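PDB 2PWQ: ubiquitin conjugating enzyme from Plasmodium yoelii, which probably accepts activated ubiquitin as a thioester at its active site and passes it on toward substrate proteins, as other E2 enzymes do. Local coordinates for residues Glu63-Ala75 with Phe157-Gly171. Sequence-based numbering, arbitrary orientation.
Sequences EGTPYEGGHFTLA and FVKTASVWTKTFATG
Pro66 lies against Ser162 and Gly70 against Ala169, their CA atoms 4.7 and 4.8 Å apart, where the overlapping beta turns Thr65-Glu68 (type I) and Tyr67-Gly70 (type II) run beside the last turns of helix 154-168. Just past the helix end, the carbonyl of Ala169 takes the N-H of His71 (N to O 2.9 Å, 153° at the hydrogen) and also meets the CA of Gly70. Lacking a side chain, Gly70 lets Thr165 CG2 come within 3.6 Å of its CA. With chi1 of Thr165 at -61°, OG1 stands beside the backbone N and CG2 anti to it; while CG2 meets Gly70, OG1 lies 3.0 Å from Pro66 O and 2.8 Å from Ala161 O, its single proton able to serve either. Ala169 is small enough to set its CB over one face of the Phe72 ring, a CH-pi contact 3.9 Å from the centroid. In the ubiquitin-conjugating (E2) fold, the tract leading into strand 71-77 is thus joined to the last modelled helix, 154-168, away from the predicted catalytic Cys108. Pro66 is compact and apolar, and its CB packs on Ala161 CB, with Val158 and Phe157 about one turn earlier in the helix. Its CG also sits over one face of the Tyr67 ring. That tyrosine crosses Phe157 at about a right angle and brings OH to 3.3 Å from Phe157 CZ; the hydroxyl's polar need is met by a hydrogen bond with Trp96 O, which suits a phenol to this buried place. At the outer margin His71 approaches the poorly ordered Gly171, beyond the helix end.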
ATOM      1  N   GLU A  63      -4.586 -14.164  -1.136  1.00 43.82           N
ATOM      2  CA  GLU A  63      -4.548 -15.625  -1.200  1.00 45.13           C
ATOM      3  C   GLU A  63      -4.008 -16.094  -2.548  1.00 44.80           C
ATOM      4  O   GLU A  63      -4.077 -15.368  -3.548  1.00 45.33           O
ATOM      5  CB  GLU A  63      -5.925 -16.218  -0.937  1.00 45.89           C
ATOM      6  CG  GLU A  63      -6.612 -15.607   0.274  1.00 50.82           C
ATOM      7  CD  GLU A  63      -6.121 -16.177   1.598  1.00 56.70           C
ATOM      8  OE1 GLU A  63      -5.264 -15.521   2.253  1.00 57.89           O
ATOM      9  OE2 GLU A  63      -6.614 -17.274   1.988  1.00 60.48           O
ATOM     10  N   GLY A  64      -3.438 -17.306  -2.549  1.00 44.52           N
ATOM     11  CA  GLY A  64      -2.710 -17.844  -3.692  1.00 42.97           C
ATOM     12  C   GLY A  64      -1.610 -16.972  -4.277  1.00 41.91           C
ATOM     13  O   GLY A  64      -1.392 -17.009  -5.477  1.00 41.54           O
ATOM     14  N   THR A  65      -0.918 -16.184  -3.439  1.00 39.59           N
ATOM     15  CA  THR A  65       0.267 -15.441  -3.883  1.00 37.75           C
ATOM     16  C   THR A  65       1.340 -15.702  -2.848  1.00 37.24           C
ATOM     17  O   THR A  65       1.041 -16.238  -1.788  1.00 38.03           O
ATOM     18  CB  THR A  65       0.094 -13.918  -3.876  1.00 37.59           C
ATOM     19  OG1 THR A  65       0.088 -13.441  -2.519  1.00 35.21           O
ATOM     20  CG2 THR A  65      -1.174 -13.481  -4.636  1.00 35.62           C
ATOM     21  N   PRO A  66       2.576 -15.298  -3.141  1.00 36.65           N
ATOM     22  CA  PRO A  66       3.588 -15.480  -2.070  1.00 36.39           C
ATOM     23  C   PRO A  66       3.369 -14.552  -0.841  1.00 37.06           C
ATOM     24  O   PRO A  66       4.086 -14.671   0.154  1.00 36.19           O
ATOM     25  CB  PRO A  66       4.896 -15.198  -2.787  1.00 35.93           C
ATOM     26  CG  PRO A  66       4.572 -14.336  -3.930  1.00 37.60           C
ATOM     27  CD  PRO A  66       3.166 -14.713  -4.361  1.00 34.40           C
ATOM     28  N   TYR A  67       2.333 -13.702  -0.894  1.00 37.13           N
ATOM     29  CA  TYR A  67       2.041 -12.743   0.168  1.00 36.56           C
ATOM     30  C   TYR A  67       0.944 -13.205   1.058  1.00 36.44           C
ATOM     31  O   TYR A  67       0.539 -12.501   1.978  1.00 36.59           O
ATOM     32  CB  TYR A  67       1.833 -11.326  -0.381  1.00 35.83           C
ATOM     33  CG  TYR A  67       2.978 -10.964  -1.279  1.00 33.55           C
ATOM     34  CD1 TYR A  67       4.275 -10.753  -0.754  1.00 34.69           C
ATOM     35  CD2 TYR A  67       2.814 -10.940  -2.659  1.00 35.40           C
ATOM     36  CE1 TYR A  67       5.333 -10.473  -1.582  1.00 29.63           C
ATOM     37  CE2 TYR A  67       3.856 -10.644  -3.508  1.00 35.87           C
ATOM     38  CZ  TYR A  67       5.106 -10.423  -2.986  1.00 35.86           C
ATOM     39  OH  TYR A  67       6.113 -10.131  -3.851  1.00 34.71           O
ATOM     40  N   GLU A  68       0.542 -14.447   0.855  1.00 37.96           N
ATOM     41  CA  GLU A  68      -0.635 -14.969   1.517  1.00 40.53           C
ATOM     42  C   GLU A  68      -0.359 -15.145   3.005  1.00 40.98           C
ATOM     43  O   GLU A  68       0.683 -15.689   3.356  1.00 41.45           O
ATOM     44  CB  GLU A  68      -1.062 -16.284   0.883  1.00 41.39           C
ATOM     45  CG  GLU A  68      -2.172 -16.973   1.636  1.00 44.15           C
ATOM     46  CD  GLU A  68      -2.689 -18.220   0.937  1.00 49.98           C
ATOM     47  OE1 GLU A  68      -2.379 -18.440  -0.270  1.00 49.71           O
ATOM     48  OE2 GLU A  68      -3.416 -18.977   1.623  1.00 50.47           O
ATOM     49  N   GLY A  69      -1.297 -14.717   3.862  1.00 40.71           N
ATOM     50  CA  GLY A  69      -1.121 -14.720   5.327  1.00 40.14           C
ATOM     51  C   GLY A  69      -0.291 -13.553   5.861  1.00 39.87           C
ATOM     52  O   GLY A  69       0.018 -13.484   7.073  1.00 41.17           O
ATOM     53  N   GLY A  70       0.109 -12.662   4.956  1.00 38.72           N
ATOM     54  CA  GLY A  70       0.837 -11.449   5.308  1.00 37.40           C
ATOM     55  C   GLY A  70      -0.124 -10.342   5.686  1.00 37.60           C
ATOM     56  O   GLY A  70      -1.259 -10.256   5.172  1.00 37.25           O
ATOM     57  N   HIS A  71       0.341  -9.493   6.594  1.00 37.57           N
ATOM     58  CA  HIS A  71      -0.373  -8.314   7.046  1.00 36.89           C
ATOM     59  C   HIS A  71       0.642  -7.205   6.879  1.00 34.78           C
ATOM     60  O   HIS A  71       1.692  -7.173   7.595  1.00 33.27           O
ATOM     61  CB  HIS A  71      -0.747  -8.460   8.523  1.00 38.92           C
ATOM     62  CG  HIS A  71      -1.524  -9.699   8.835  1.00 43.32           C
ATOM     63  ND1 HIS A  71      -2.904  -9.759   8.737  1.00 50.36           N
ATOM     64  CD2 HIS A  71      -1.118 -10.937   9.210  1.00 46.39           C
ATOM     65  CE1 HIS A  71      -3.313 -10.978   9.055  1.00 50.83           C
ATOM     66  NE2 HIS A  71      -2.248 -11.710   9.348  1.00 52.09           N
ATOM     67  N   PHE A  72       0.383  -6.342   5.914  1.00 31.12           N
ATOM     68  CA  PHE A  72       1.304  -5.280   5.520  1.00 31.23           C
ATOM     69  C   PHE A  72       0.876  -3.875   5.947  1.00 31.00           C
ATOM     70  O   PHE A  72      -0.218  -3.370   5.591  1.00 31.40           O
ATOM     71  CB  PHE A  72       1.589  -5.332   3.987  1.00 30.15           C
ATOM     72  CG  PHE A  72       2.133  -6.678   3.510  1.00 30.68           C
ATOM     73  CD1 PHE A  72       1.253  -7.703   3.115  1.00 28.87           C
ATOM     74  CD2 PHE A  72       3.516  -6.946   3.524  1.00 27.56           C
ATOM     75  CE1 PHE A  72       1.722  -8.937   2.681  1.00 29.05           C
ATOM     76  CE2 PHE A  72       4.005  -8.207   3.099  1.00 26.94           C
ATOM     77  CZ  PHE A  72       3.121  -9.197   2.704  1.00 30.44           C
ATOM     78  N   THR A  73       1.758  -3.228   6.699  1.00 30.42           N
ATOM     79  CA  THR A  73       1.560  -1.885   7.193  1.00 30.14           C
ATOM     80  C   THR A  73       2.194  -0.922   6.231  1.00 29.32           C
ATOM     81  O   THR A  73       3.309  -1.195   5.762  1.00 27.51           O
ATOM     82  CB  THR A  73       2.254  -1.734   8.557  1.00 31.09           C
ATOM     83  OG1 THR A  73       1.643  -2.663   9.446  1.00 33.14           O
ATOM     84  CG2 THR A  73       2.082  -0.358   9.076  1.00 32.37           C
ATOM     85  N   LEU A  74       1.488   0.184   5.941  1.00 28.76           N
ATOM     86  CA  LEU A  74       1.991   1.259   5.084  1.00 30.73           C
ATOM     87  C   LEU A  74       1.882   2.606   5.815  1.00 31.89           C
ATOM     88  O   LEU A  74       1.113   2.743   6.754  1.00 32.86           O
ATOM     89  CB  LEU A  74       1.236   1.310   3.713  1.00 30.69           C
ATOM     90  CG  LEU A  74       1.169   0.052   2.818  1.00 31.69           C
ATOM     91  CD1 LEU A  74      -0.040  -0.873   3.177  1.00 28.76           C
ATOM     92  CD2 LEU A  74       1.141   0.409   1.337  1.00 28.52           C
ATOM     93  N   ALA A  75       2.636   3.600   5.350  1.00 33.33           N
ATOM     94  CA  ALA A  75       2.606   4.960   5.879  1.00 34.45           C
ATOM     95  C   ALA A  75       1.973   5.817   4.826  1.00 35.28           C
ATOM     96  O   ALA A  75       2.450   5.834   3.715  1.00 35.91           O
ATOM     97  CB  ALA A  75       4.074   5.478   6.187  1.00 35.16           C
ATOM     98  N   PHE A 157      12.236 -16.398  -6.568  1.00 42.02           N
ATOM     99  CA  PHE A 157      11.477 -15.213  -6.184  1.00 42.33           C
ATOM    100  C   PHE A 157      10.312 -15.577  -5.279  1.00 41.80           C
ATOM    101  O   PHE A 157      10.105 -14.965  -4.221  1.00 41.53           O
ATOM    102  CB  PHE A 157      10.943 -14.437  -7.389  1.00 42.43           C
ATOM    103  CG  PHE A 157       9.887 -13.445  -7.015  1.00 42.15           C
ATOM    104  CD1 PHE A 157      10.249 -12.165  -6.593  1.00 41.52           C
ATOM    105  CD2 PHE A 157       8.522 -13.818  -7.009  1.00 40.27           C
ATOM    106  CE1 PHE A 157       9.283 -11.253  -6.203  1.00 40.50           C
ATOM    107  CE2 PHE A 157       7.540 -12.922  -6.614  1.00 37.87           C
ATOM    108  CZ  PHE A 157       7.910 -11.635  -6.226  1.00 41.89           C
ATOM    109  N   VAL A 158       9.546 -16.571  -5.697  1.00 41.36           N
ATOM    110  CA  VAL A 158       8.332 -16.919  -4.990  1.00 40.34           C
ATOM    111  C   VAL A 158       8.748 -17.347  -3.593  1.00 40.51           C
ATOM    112  O   VAL A 158       8.136 -16.957  -2.602  1.00 39.36           O
ATOM    113  CB  VAL A 158       7.516 -18.027  -5.727  1.00 40.44           C
ATOM    114  CG1 VAL A 158       6.381 -18.523  -4.874  1.00 39.61           C
ATOM    115  CG2 VAL A 158       7.007 -17.502  -7.067  1.00 36.13           C
ATOM    116  N   LYS A 159       9.805 -18.146  -3.532  1.00 41.29           N
ATOM    117  CA  LYS A 159      10.297 -18.641  -2.238  1.00 40.37           C
ATOM    118  C   LYS A 159      10.850 -17.541  -1.352  1.00 39.04           C
ATOM    119  O   LYS A 159      10.580 -17.543  -0.155  1.00 40.22           O
ATOM    120  CB  LYS A 159      11.314 -19.776  -2.405  1.00 41.52           C
ATOM    121  CG  LYS A 159      10.635 -21.123  -2.582  1.00 42.51           C
ATOM    122  CD  LYS A 159      10.001 -21.552  -1.289  1.00 45.50           C
ATOM    123  CE  LYS A 159       9.420 -22.921  -1.427  1.00 44.32           C
ATOM    124  NZ  LYS A 159       8.848 -23.362  -0.131  1.00 46.07           N
ATOM    125  N   THR A 160      11.597 -16.605  -1.928  1.00 37.47           N
ATOM    126  CA  THR A 160      12.143 -15.482  -1.157  1.00 36.51           C
ATOM    127  C   THR A 160      11.000 -14.578  -0.613  1.00 36.54           C
ATOM    128  O   THR A 160      10.950 -14.234   0.578  1.00 36.36           O
ATOM    129  CB  THR A 160      13.110 -14.674  -2.028  1.00 36.46           C
ATOM    130  OG1 THR A 160      14.196 -15.517  -2.415  1.00 36.23           O
ATOM    131  CG2 THR A 160      13.679 -13.473  -1.281  1.00 33.52           C
ATOM    132  N   ALA A 161      10.068 -14.235  -1.490  1.00 34.85           N
ATOM    133  CA  ALA A 161       8.893 -13.443  -1.127  1.00 33.67           C
ATOM    134  C   ALA A 161       8.029 -14.138  -0.090  1.00 32.26           C
ATOM    135  O   ALA A 161       7.525 -13.508   0.819  1.00 33.77           O
ATOM    136  CB  ALA A 161       8.091 -13.082  -2.384  1.00 32.23           C
ATOM    137  N   SER A 162       7.860 -15.434  -0.201  1.00 31.85           N
ATOM    138  CA  SER A 162       7.247 -16.171   0.877  1.00 33.27           C
ATOM    139  C   SER A 162       7.994 -16.185   2.267  1.00 34.96           C
ATOM    140  O   SER A 162       7.355 -16.014   3.313  1.00 35.44           O
ATOM    141  CB  SER A 162       6.996 -17.587   0.377  1.00 34.63           C
ATOM    142  OG  SER A 162       6.312 -18.353   1.381  1.00 39.49           O
ATOM    143  N   VAL A 163       9.324 -16.393   2.277  1.00 34.29           N
ATOM    144  CA  VAL A 163      10.115 -16.308   3.508  1.00 34.67           C
ATOM    145  C   VAL A 163       9.865 -14.943   4.147  1.00 34.05           C
ATOM    146  O   VAL A 163       9.480 -14.868   5.301  1.00 35.51           O
ATOM    147  CB  VAL A 163      11.679 -16.554   3.256  1.00 33.71           C
ATOM    148  CG1 VAL A 163      12.548 -16.211   4.513  1.00 34.98           C
ATOM    149  CG2 VAL A 163      11.955 -17.992   2.850  1.00 34.85           C
ATOM    150  N   TRP A 164      10.099 -13.878   3.394  1.00 33.98           N
ATOM    151  CA  TRP A 164       9.924 -12.529   3.888  1.00 33.59           C
ATOM    152  C   TRP A 164       8.530 -12.204   4.424  1.00 34.92           C
ATOM    153  O   TRP A 164       8.416 -11.486   5.437  1.00 35.46           O
ATOM    154  CB  TRP A 164      10.365 -11.518   2.843  1.00 32.69           C
ATOM    155  CG  TRP A 164      11.861 -11.433   2.660  1.00 32.10           C
ATOM    156  CD1 TRP A 164      12.751 -12.471   2.628  1.00 34.55           C
ATOM    157  CD2 TRP A 164      12.635 -10.243   2.416  1.00 29.36           C
ATOM    158  NE1 TRP A 164      14.024 -11.998   2.430  1.00 33.75           N
ATOM    159  CE2 TRP A 164      13.974 -10.637   2.273  1.00 32.07           C
ATOM    160  CE3 TRP A 164      12.325  -8.884   2.335  1.00 31.07           C
ATOM    161  CZ2 TRP A 164      14.976  -9.733   2.008  1.00 31.75           C
ATOM    162  CZ3 TRP A 164      13.313  -7.996   2.055  1.00 32.28           C
ATOM    163  CH2 TRP A 164      14.628  -8.408   1.911  1.00 31.87           C
ATOM    164  N   THR A 165       7.484 -12.761   3.795  1.00 34.10           N
ATOM    165  CA  THR A 165       6.124 -12.618   4.300  1.00 34.87           C
ATOM    166  C   THR A 165       5.947 -13.268   5.675  1.00 36.04           C
ATOM    167  O   THR A 165       5.336 -12.690   6.598  1.00 35.46           O
ATOM    168  CB  THR A 165       5.073 -13.272   3.334  1.00 34.07           C
ATOM    169  OG1 THR A 165       5.135 -12.626   2.077  1.00 30.00           O
ATOM    170  CG2 THR A 165       3.707 -13.141   3.892  1.00 32.91           C
ATOM    171  N   LYS A 166       6.476 -14.481   5.803  1.00 37.88           N
ATOM    172  CA  LYS A 166       6.254 -15.262   7.010  1.00 37.97           C
ATOM    173  C   LYS A 166       7.222 -14.787   8.107  1.00 38.33           C
ATOM    174  O   LYS A 166       7.002 -15.067   9.268  1.00 37.90           O
ATOM    175  CB  LYS A 166       6.349 -16.779   6.752  1.00 38.42           C
ATOM    176  CG  LYS A 166       5.263 -17.318   5.843  1.00 40.80           C
ATOM    177  CD  LYS A 166       5.119 -18.822   5.918  0.50 40.54           C
ATOM    178  CE  LYS A 166       4.034 -19.307   4.948  0.50 41.78           C
ATOM    179  NZ  LYS A 166       2.670 -18.638   5.138  0.50 43.34           N
ATOM    180  N   THR A 167       8.234 -14.012   7.721  1.00 38.65           N
ATOM    181  CA  THR A 167       9.209 -13.430   8.661  1.00 38.99           C
ATOM    182  C   THR A 167       8.841 -12.024   9.117  1.00 39.42           C
ATOM    183  O   THR A 167       8.807 -11.754  10.326  1.00 38.42           O
ATOM    184  CB  THR A 167      10.615 -13.407   8.025  1.00 39.07           C
ATOM    185  OG1 THR A 167      10.912 -14.724   7.569  1.00 37.92           O
ATOM    186  CG2 THR A 167      11.695 -12.955   9.033  1.00 38.49           C
ATOM    187  N   PHE A 168       8.578 -11.139   8.144  1.00 38.18           N
ATOM    188  CA  PHE A 168       8.384  -9.697   8.374  1.00 38.40           C
ATOM    189  C   PHE A 168       6.932  -9.202   8.448  1.00 38.81           C
ATOM    190  O   PHE A 168       6.677  -8.135   9.001  1.00 35.90           O
ATOM    191  CB  PHE A 168       9.182  -8.871   7.342  1.00 37.36           C
ATOM    192  CG  PHE A 168      10.641  -9.181   7.349  1.00 36.67           C
ATOM    193  CD1 PHE A 168      11.260  -9.754   6.248  1.00 35.25           C
ATOM    194  CD2 PHE A 168      11.391  -8.954   8.504  1.00 37.23           C
ATOM    195  CE1 PHE A 168      12.641 -10.067   6.270  1.00 36.39           C
ATOM    196  CE2 PHE A 168      12.755  -9.260   8.530  1.00 37.20           C
ATOM    197  CZ  PHE A 168      13.367  -9.828   7.425  1.00 38.69           C
ATOM    198  N   ALA A 169       6.003 -10.005   7.945  1.00 42.40           N
ATOM    199  CA  ALA A 169       4.589  -9.576   7.738  1.00 46.53           C
ATOM    200  C   ALA A 169       3.622 -10.468   8.518  1.00 49.79           C
ATOM    201  O   ALA A 169       2.485 -10.727   8.114  1.00 49.96           O
ATOM    202  CB  ALA A 169       4.239  -9.560   6.250  1.00 45.21           C
ATOM    203  N   THR A 170       4.104 -10.930   9.653  1.00 53.74           N
ATOM    204  CA  THR A 170       3.378 -11.795  10.563  1.00 58.36           C
ATOM    205  C   THR A 170       2.209 -11.062  11.259  1.00 61.77           C
ATOM    206  O   THR A 170       2.133  -9.818  11.236  1.00 61.97           O
ATOM    207  CB  THR A 170       4.400 -12.385  11.583  1.00 58.54           C
ATOM    208  OG1 THR A 170       3.758 -12.660  12.830  1.00 60.04           O
ATOM    209  CG2 THR A 170       5.563 -11.398  11.808  1.00 56.28           C
ATOM    210  N   GLY A 171       1.304 -11.841  11.864  1.00 65.62           N
ATOM    211  CA  GLY A 171       0.087 -11.341  12.539  1.00 69.89           C
ATOM    212  C   GLY A 171       0.157 -10.048  13.365  1.00 72.97           C
ATOM    213  O   GLY A 171       1.253  -9.611  13.768  1.00 73.23           O
TER